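Possible transcriptional regulatory arsR-family protein (Mycobacterium bovis, PDB 3GW2) is a probable DNA-binding transcriptional regulator of the ArsR family, part of a regulatory network that coordinates tolerance to the antitubercular drug bedaquiline. Local coordinates at residues R88-A91 against L92-V96; L52-A55 against S56-Q60; L12-V15 against A16-G19. One frame throughout, in Å; residues are numbered along the deposited sequence.

Contact 1 of 3, residues R88-A91 against L92-V96; sequences RLFA and LVQVV
L92 takes up the first helical bond of this turn, its N lying 2.9 Å from O of R88, and its CB rests against the same carbonyl. Beyond CB the leucine runs away from the preceding turn, toward R88 of the second subunit, where its apolar end can pack along the aliphatic part of that longer side chain. V93 follows with a bond from its N to O of L89, again 2.9 Å long. One branch of this valine leans back along the helix: CG1 sits between N and the carbonyl carbon (chi1 78°), which brings it to 3.3 Å from O of F90 and 4.1 Å from F90 CD1, an oblique apolar touch on the phenyl ring. Q94 makes the weak link of the series, N to O of F90 at 3.4 Å. Its side chain, turned beside its own N and extended beyond CG, carries the amide over one face of the F90 ring, with Q94 CD 4.1 Å from F90 CZ and the two planes 31° apart. The long flexible glutamine can thus lid an aromatic ring while staying partly open to solvent. V95 closes the set through its N to O of A91 (3.2 Å), and its CG2 lies near that oxygen. All of this belongs to helix 84-98, the last of the chain. F90 reaches from it to L31 and D32 on helix 27-34, whereas V93 packs on V15 of the second subunit; R88 is itself paired in a salt bridge with D85 one turn earlier. The helix therefore has one flank toward its own domain and another in the dimer interface.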
ATOM      1  N   ARG A  88     -12.603  -1.330   3.427  1.00 34.04           N
ATOM      2  CA  ARG A  88     -12.104  -2.688   3.636  1.00 34.17           C
ATOM      3  C   ARG A  88     -10.573  -2.758   3.480  1.00 33.35           C
ATOM      4  O   ARG A  88      -9.897  -3.404   4.281  1.00 32.88           O
ATOM      5  CB  ARG A  88     -12.817  -3.692   2.720  1.00 34.08           C
ATOM      6  CG  ARG A  88     -14.325  -3.818   3.038  1.00 34.77           C
ATOM      7  CD  ARG A  88     -14.988  -4.957   2.279  1.00 35.77           C
ATOM      8  NE  ARG A  88     -14.934  -4.782   0.826  1.00 39.74           N
ATOM      9  CZ  ARG A  88     -14.347  -5.623  -0.025  1.00 41.62           C
ATOM     10  NH1 ARG A  88     -13.745  -6.731   0.407  1.00 43.30           N
ATOM     11  NH2 ARG A  88     -14.368  -5.359  -1.326  1.00 42.70           N
ATOM     12  N   LEU A  89     -10.035  -2.063   2.478  1.00 32.92           N
ATOM     13  CA  LEU A  89      -8.584  -2.100   2.219  1.00 33.27           C
ATOM     14  C   LEU A  89      -7.761  -1.564   3.391  1.00 32.93           C
ATOM     15  O   LEU A  89      -6.768  -2.170   3.803  1.00 33.09           O
ATOM     16  CB  LEU A  89      -8.223  -1.359   0.927  1.00 33.05           C
ATOM     17  CG  LEU A  89      -6.733  -1.131   0.675  1.00 34.04           C
ATOM     18  CD1 LEU A  89      -6.047  -2.452   0.333  1.00 34.29           C
ATOM     19  CD2 LEU A  89      -6.527  -0.110  -0.428  1.00 34.93           C
ATOM     20  N   PHE A  90      -8.186  -0.428   3.918  1.00 32.85           N
ATOM     21  CA  PHE A  90      -7.504   0.219   5.023  1.00 33.06           C
ATOM     22  C   PHE A  90      -7.643  -0.585   6.317  1.00 32.97           C
ATOM     23  O   PHE A  90      -6.713  -0.636   7.116  1.00 33.10           O
ATOM     24  CB  PHE A  90      -8.041   1.643   5.178  1.00 33.45           C
ATOM     25  CG  PHE A  90      -7.374   2.451   6.266  1.00 34.26           C
ATOM     26  CD1 PHE A  90      -5.981   2.548   6.340  1.00 34.15           C
ATOM     27  CD2 PHE A  90      -8.149   3.141   7.203  1.00 33.21           C
ATOM     28  CE1 PHE A  90      -5.376   3.310   7.338  1.00 33.27           C
ATOM     29  CE2 PHE A  90      -7.542   3.907   8.206  1.00 34.17           C
ATOM     30  CZ  PHE A  90      -6.149   3.991   8.266  1.00 32.55           C
ATOM     31  N   ALA A  91      -8.794  -1.223   6.521  1.00 32.50           N
ATOM     32  CA  ALA A  91      -8.944  -2.112   7.661  1.00 32.04           C
ATOM     33  C   ALA A  91      -7.972  -3.296   7.531  1.00 31.81           C
ATOM     34  O   ALA A  91      -7.251  -3.616   8.477  1.00 32.09           O
ATOM     35  CB  ALA A  91     -10.396  -2.599   7.796  1.00 32.05           C
ATOM     36  N   LEU A  92      -7.944  -3.921   6.353  1.00 31.10           N
ATOM     37  CA  LEU A  92      -7.138  -5.130   6.112  1.00 30.84           C
ATOM     38  C   LEU A  92      -5.628  -4.897   6.162  1.00 30.56           C
ATOM     39  O   LEU A  92      -4.879  -5.775   6.580  1.00 31.05           O
ATOM     40  CB  LEU A  92      -7.527  -5.788   4.779  1.00 30.72           C
ATOM     41  CG  LEU A  92      -6.835  -7.064   4.290  1.00 30.57           C
ATOM     42  CD1 LEU A  92      -6.943  -8.223   5.288  1.00 30.96           C
ATOM     43  CD2 LEU A  92      -7.429  -7.479   2.963  1.00 30.76           C
ATOM     44  N   VAL A  93      -5.185  -3.729   5.714  1.00 30.41           N
ATOM     45  CA  VAL A  93      -3.759  -3.386   5.743  1.00 30.16           C
ATOM     46  C   VAL A  93      -3.271  -3.201   7.186  1.00 29.90           C
ATOM     47  O   VAL A  93      -2.130  -3.522   7.510  1.00 29.48           O
ATOM     48  CB  VAL A  93      -3.450  -2.153   4.855  1.00 30.13           C
ATOM     49  CG1 VAL A  93      -3.857  -0.828   5.554  1.00 30.60           C
ATOM     50  CG2 VAL A  93      -1.992  -2.146   4.436  1.00 30.46           C
ATOM     51  N   GLN A  94      -4.157  -2.716   8.050  1.00 29.80           N
ATOM     52  CA  GLN A  94      -3.886  -2.637   9.480  1.00 30.12           C
ATOM     53  C   GLN A  94      -3.813  -4.015  10.119  1.00 30.07           C
ATOM     54  O   GLN A  94      -3.043  -4.218  11.052  1.00 30.30           O
ATOM     55  CB  GLN A  94      -4.944  -1.789  10.182  1.00 30.44           C
ATOM     56  CG  GLN A  94      -4.876  -0.324   9.812  1.00 30.99           C
ATOM     57  CD  GLN A  94      -5.992   0.490  10.452  1.00 32.64           C
ATOM     58  OE1 GLN A  94      -7.005   0.774   9.815  1.00 33.00           O
ATOM     59  NE2 GLN A  94      -5.805   0.869  11.715  1.00 31.61           N
ATOM     60  N   VAL A  95      -4.615  -4.955   9.622  1.00 30.15           N
ATOM     61  CA  VAL A  95      -4.535  -6.350  10.063  1.00 30.22           C
ATOM     62  C   VAL A  95      -3.201  -6.967   9.626  1.00 30.42           C
ATOM     63  O   VAL A  95      -2.516  -7.610  10.429  1.00 30.51           O
ATOM     64  CB  VAL A  95      -5.734  -7.204   9.549  1.00 30.29           C
ATOM     65  CG1 VAL A  95      -5.513  -8.700   9.815  1.00 30.38           C
ATOM     66  CG2 VAL A  95      -7.033  -6.758  10.204  1.00 30.87           C
ATOM     67  N   VAL A  96      -2.839  -6.758   8.359  1.00 30.62           N
ATOM     68  CA  VAL A  96      -1.589  -7.274   7.795  1.00 30.82           C
ATOM     69  C   VAL A  96      -0.385  -6.721   8.553  1.00 31.32           C
ATOM     70  O   VAL A  96       0.531  -7.471   8.908  1.00 30.91           O
ATOM     71  CB  VAL A  96      -1.484  -6.978   6.273  1.00 30.73           C
ATOM     72  CG1 VAL A  96      -0.039  -7.105   5.769  1.00 30.50           C
ATOM     73  CG2 VAL A  96      -2.399  -7.913   5.492  1.00 30.23           C
TER

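Contact 2 of 3, residues L52-A55 against S56-Q60; sequences LTTA and SANLQ
The shortest bond of this turn runs from N of L59 to O of A55, 2.8 Å, and close behind come N58 N to T54 O and A57 N to T53 O, both 2.9 Å. S56 N to L52 O, at 3.0 Å, completes four consecutive i to i+4 bonds, all well aligned; that to T53 O is the straightest, with an angle of 166° at the hydrogen. A regular backbone leaves the side chains to sort themselves by face. T54 and N58, one turn apart, lie side by side and point the same way. The threonine's methyl, not its hydroxyl, faces the asparagine: CG2 is anti to N (chi1 -61° for OG1), and it comes to 3.6 Å from N58 ND2. The hydroxyl, on the N side, is taken by ND2 of N51 just ahead of the helix. N58 sends OD1 the other way, to NH1 of R27, a use that suits a buried asparagine, whose carbonyl can meet a charged donor without carrying charge itself. On the inner side, L59 CG lies 3.3 Å from A55 O, and CD1 stays close to the same oxygen. The leucine packs on V41 and I44 of helix 41-48 and on I30, while the small A55 packs on A45 of helix 41-48 and on M50 in the loop between the two helices. Helix 52-64 is the second helix of the helix-turn-helix, 41-64, and so corresponds to the recognition helix. The division of chemistry fits that role: alanine and leucine pack it against the preceding helix, the buried asparagine is tied to R27, and the short side chains of T53 and A57 lie exposed, consistent with a surface that could enter a DNA groove.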
ATOM      1  N   LEU A  52      -2.044  23.861   6.279  1.00 31.23           N
ATOM      2  CA  LEU A  52      -2.916  23.732   5.115  1.00 32.40           C
ATOM      3  C   LEU A  52      -2.209  23.201   3.860  1.00 32.04           C
ATOM      4  O   LEU A  52      -2.789  22.417   3.129  1.00 32.31           O
ATOM      5  CB  LEU A  52      -3.585  25.081   4.801  1.00 32.69           C
ATOM      6  CG  LEU A  52      -5.083  25.343   5.056  1.00 36.10           C
ATOM      7  CD1 LEU A  52      -5.761  24.392   6.070  1.00 34.12           C
ATOM      8  CD2 LEU A  52      -5.322  26.845   5.419  1.00 33.95           C
ATOM      9  N   THR A  53      -0.966  23.625   3.618  1.00 31.32           N
ATOM     10  CA  THR A  53      -0.180  23.129   2.484  1.00 31.00           C
ATOM     11  C   THR A  53       0.147  21.630   2.609  1.00 30.75           C
ATOM     12  O   THR A  53      -0.041  20.854   1.650  1.00 30.33           O
ATOM     13  CB  THR A  53       1.098  23.961   2.290  1.00 30.57           C
ATOM     14  OG1 THR A  53       0.743  25.345   2.184  1.00 32.50           O
ATOM     15  CG2 THR A  53       1.872  23.539   1.024  1.00 30.98           C
ATOM     16  N   THR A  54       0.638  21.225   3.781  1.00 30.66           N
ATOM     17  CA  THR A  54       0.909  19.799   4.086  1.00 29.69           C
ATOM     18  C   THR A  54      -0.348  18.945   3.942  1.00 30.20           C
ATOM     19  O   THR A  54      -0.330  17.909   3.286  1.00 31.03           O
ATOM     20  CB  THR A  54       1.502  19.645   5.503  1.00 29.54           C
ATOM     21  OG1 THR A  54       2.740  20.368   5.575  1.00 27.64           O
ATOM     22  CG2 THR A  54       1.759  18.176   5.855  1.00 29.41           C
ATOM     23  N   ALA A  55      -1.452  19.386   4.533  1.00 30.57           N
ATOM     24  CA  ALA A  55      -2.705  18.650   4.456  1.00 31.63           C
ATOM     25  C   ALA A  55      -3.140  18.468   2.999  1.00 32.57           C
ATOM     26  O   ALA A  55      -3.507  17.372   2.582  1.00 32.41           O
ATOM     27  CB  ALA A  55      -3.819  19.377   5.257  1.00 31.40           C
ATOM     28  N   SER A  56      -3.099  19.548   2.234  1.00 32.63           N
ATOM     29  CA  SER A  56      -3.555  19.509   0.859  1.00 33.85           C
ATOM     30  C   SER A  56      -2.648  18.627  -0.003  1.00 33.66           C
ATOM     31  O   SER A  56      -3.145  17.867  -0.839  1.00 33.97           O
ATOM     32  CB  SER A  56      -3.683  20.939   0.301  1.00 34.73           C
ATOM     33  OG  SER A  56      -3.980  20.906  -1.085  1.00 39.25           O
ATOM     34  N   ALA A  57      -1.330  18.705   0.217  1.00 33.16           N
ATOM     35  CA  ALA A  57      -0.373  17.782  -0.407  1.00 32.39           C
ATOM     36  C   ALA A  57      -0.675  16.311  -0.075  1.00 32.08           C
ATOM     37  O   ALA A  57      -0.682  15.469  -0.966  1.00 31.91           O
ATOM     38  CB  ALA A  57       1.091  18.141  -0.029  1.00 32.31           C
ATOM     39  N   ASN A  58      -0.917  16.007   1.196  1.00 30.92           N
ATOM     40  CA  ASN A  58      -1.216  14.642   1.599  1.00 31.28           C
ATOM     41  C   ASN A  58      -2.566  14.166   1.039  1.00 31.37           C
ATOM     42  O   ASN A  58      -2.701  13.003   0.664  1.00 30.36           O
ATOM     43  CB  ASN A  58      -1.223  14.503   3.123  1.00 31.26           C
ATOM     44  CG  ASN A  58       0.162  14.323   3.701  1.00 33.63           C
ATOM     45  OD1 ASN A  58       0.983  13.592   3.158  1.00 33.24           O
ATOM     46  ND2 ASN A  58       0.423  14.978   4.825  1.00 34.90           N
ATOM     47  N   LEU A  59      -3.558  15.063   1.001  1.00 30.73           N
ATOM     48  CA  LEU A  59      -4.858  14.732   0.398  1.00 31.30           C
ATOM     49  C   LEU A  59      -4.758  14.437  -1.109  1.00 32.02           C
ATOM     50  O   LEU A  59      -5.375  13.496  -1.606  1.00 31.99           O
ATOM     51  CB  LEU A  59      -5.892  15.822   0.706  1.00 31.27           C
ATOM     52  CG  LEU A  59      -6.350  15.813   2.170  1.00 30.37           C
ATOM     53  CD1 LEU A  59      -6.954  17.152   2.579  1.00 30.28           C
ATOM     54  CD2 LEU A  59      -7.338  14.654   2.428  1.00 31.11           C
ATOM     55  N   GLN A  60      -3.969  15.237  -1.824  1.00 32.82           N
ATOM     56  CA  GLN A  60      -3.615  14.950  -3.218  1.00 34.21           C
ATOM     57  C   GLN A  60      -2.950  13.586  -3.386  1.00 33.40           C
ATOM     58  O   GLN A  60      -3.275  12.848  -4.326  1.00 33.49           O
ATOM     59  CB  GLN A  60      -2.689  16.027  -3.776  1.00 34.70           C
ATOM     60  CG  GLN A  60      -3.370  17.019  -4.687  1.00 41.06           C
ATOM     61  CD  GLN A  60      -4.467  17.816  -4.012  1.00 46.85           C
ATOM     62  OE1 GLN A  60      -5.657  17.555  -4.228  1.00 50.80           O
ATOM     63  NE2 GLN A  60      -4.081  18.801  -3.200  1.00 49.99           N
TER

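Contact 3 of 3, residues L12-V15 against A16-G19; sequences LDQV and ARVG
R17 NH1 donates to OE1 of Q14 at 2.6 Å, the shortest polar bond between these two turns. It meets a lone pair in the amide's carbonyl plane, and the oxygen lies only 7° out of the guanidinium plane, though the two flat groups are turned 41° apart. The partners cross at about a right angle: Q14 bends at chi2 (64°), curling its oxygen back, while R17 runs extended from CG to NE. D13 O lies above one face of the guanidinium, displaced toward its rim, and also accepts R17 N at 3.1 Å. An arginine three residues on is long enough to make this return. The backbone continues regularly, with V18 N to Q14 O and G19 N to V15 O both 2.8 Å. Across the dimer, Q14 meets A97 of the second subunit, while V18, V15 and A16 pack on V93, L28 and G25 of that subunit; these small and branched apolar side chains suit a buried face. Here, with D13, Q14 and R17 on one side and V15, A16 and V18 on the other, helix 11-22 is in keeping with the N-terminal dimerisation helix of ArsR-type winged helix-turn-helix proteins.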
ATOM      1  N   LEU A  12      -1.001  -2.904 -12.126  1.00 44.95           N
ATOM      2  CA  LEU A  12       0.078  -2.927 -11.135  1.00 43.91           C
ATOM      3  C   LEU A  12       0.717  -1.562 -10.896  1.00 43.61           C
ATOM      4  O   LEU A  12       1.122  -1.244  -9.774  1.00 43.58           O
ATOM      5  CB  LEU A  12       1.129  -3.989 -11.487  1.00 43.67           C
ATOM      6  CG  LEU A  12       0.637  -5.439 -11.481  1.00 42.72           C
ATOM      7  CD1 LEU A  12       1.806  -6.402 -11.647  1.00 42.03           C
ATOM      8  CD2 LEU A  12      -0.166  -5.770 -10.217  1.00 41.25           C
ATOM      9  N   ASP A  13       0.782  -0.743 -11.939  1.00 43.35           N
ATOM     10  CA  ASP A  13       1.225   0.644 -11.782  1.00 42.88           C
ATOM     11  C   ASP A  13       0.263   1.470 -10.934  1.00 42.44           C
ATOM     12  O   ASP A  13       0.698   2.375 -10.212  1.00 42.78           O
ATOM     13  CB  ASP A  13       1.461   1.300 -13.143  1.00 43.15           C
ATOM     14  CG  ASP A  13       2.713   0.781 -13.821  1.00 44.02           C
ATOM     15  OD1 ASP A  13       3.780   0.788 -13.170  1.00 44.66           O
ATOM     16  OD2 ASP A  13       2.638   0.365 -15.002  1.00 45.57           O
ATOM     17  N   GLN A  14      -1.034   1.159 -11.003  1.00 41.48           N
ATOM     18  CA  GLN A  14      -2.012   1.821 -10.127  1.00 40.40           C
ATOM     19  C   GLN A  14      -1.992   1.258  -8.702  1.00 39.34           C
ATOM     20  O   GLN A  14      -2.210   1.999  -7.747  1.00 39.17           O
ATOM     21  CB  GLN A  14      -3.433   1.790 -10.719  1.00 40.81           C
ATOM     22  CG  GLN A  14      -4.550   2.431  -9.822  1.00 41.39           C
ATOM     23  CD  GLN A  14      -4.403   3.933  -9.566  1.00 41.79           C
ATOM     24  OE1 GLN A  14      -3.689   4.638 -10.269  1.00 42.98           O
ATOM     25  NE2 GLN A  14      -5.096   4.421  -8.550  1.00 42.64           N
ATOM     26  N   VAL A  15      -1.729  -0.042  -8.556  1.00 38.04           N
ATOM     27  CA  VAL A  15      -1.542  -0.616  -7.225  1.00 36.65           C
ATOM     28  C   VAL A  15      -0.338   0.066  -6.599  1.00 36.05           C
ATOM     29  O   VAL A  15      -0.348   0.373  -5.408  1.00 35.23           O
ATOM     30  CB  VAL A  15      -1.331  -2.161  -7.245  1.00 37.06           C
ATOM     31  CG1 VAL A  15      -0.892  -2.660  -5.871  1.00 36.51           C
ATOM     32  CG2 VAL A  15      -2.591  -2.895  -7.684  1.00 36.13           C
ATOM     33  N   ALA A  16       0.692   0.307  -7.416  1.00 35.89           N
ATOM     34  CA  ALA A  16       1.874   1.060  -6.986  1.00 36.00           C
ATOM     35  C   ALA A  16       1.474   2.455  -6.477  1.00 36.31           C
ATOM     36  O   ALA A  16       1.983   2.914  -5.442  1.00 36.35           O
ATOM     37  CB  ALA A  16       2.903   1.153  -8.114  1.00 36.07           C
ATOM     38  N   ARG A  17       0.541   3.104  -7.180  1.00 36.30           N
ATOM     39  CA  ARG A  17       0.004   4.405  -6.735  1.00 36.81           C
ATOM     40  C   ARG A  17      -0.775   4.270  -5.426  1.00 36.05           C
ATOM     41  O   ARG A  17      -0.668   5.122  -4.556  1.00 35.82           O
ATOM     42  CB  ARG A  17      -0.843   5.068  -7.831  1.00 36.68           C
ATOM     43  CG  ARG A  17      -0.034   5.420  -9.082  1.00 38.16           C
ATOM     44  CD  ARG A  17      -0.847   6.163 -10.150  1.00 38.87           C
ATOM     45  NE  ARG A  17      -0.268   5.973 -11.484  1.00 41.60           N
ATOM     46  CZ  ARG A  17      -0.788   5.191 -12.428  1.00 43.63           C
ATOM     47  NH1 ARG A  17      -1.919   4.531 -12.198  1.00 44.63           N
ATOM     48  NH2 ARG A  17      -0.187   5.069 -13.613  1.00 44.68           N
ATOM     49  N   VAL A  18      -1.523   3.174  -5.270  1.00 35.97           N
ATOM     50  CA  VAL A  18      -2.180   2.879  -3.988  1.00 35.61           C
ATOM     51  C   VAL A  18      -1.143   2.764  -2.869  1.00 36.02           C
ATOM     52  O   VAL A  18      -1.277   3.406  -1.823  1.00 35.92           O
ATOM     53  CB  VAL A  18      -3.048   1.591  -4.044  1.00 35.73           C
ATOM     54  CG1 VAL A  18      -3.635   1.280  -2.680  1.00 34.84           C
ATOM     55  CG2 VAL A  18      -4.148   1.724  -5.080  1.00 34.89           C
ATOM     56  N   GLY A  19      -0.108   1.955  -3.100  1.00 36.37           N
ATOM     57  CA  GLY A  19       0.982   1.807  -2.151  1.00 37.21           C
ATOM     58  C   GLY A  19       1.677   3.117  -1.816  1.00 38.21           C
ATOM     59  O   GLY A  19       1.951   3.399  -0.649  1.00 37.92           O
TER

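How the contacts relate
Contacts 1 and 3 come from the two ends of the chain, yet they meet: L89 CD2 of helix 84-98 lies 3.9 Å from V18 CG1 of helix 11-22, with the centres of the contacts about 16 Å apart. Both also touch the second subunit, so both terminal helices contribute to the dimer interface. Contact 2 stands apart. Its centre is about 23 Å from that of contact 1, on the opposite side of the chain's centre, and its nearest atoms are about 12 Å from contact 1 and about 8 Å from contact 3. No atom of the second subunit touches residues 52-60, so this part of the recognition helix stands clear of the dimer interface.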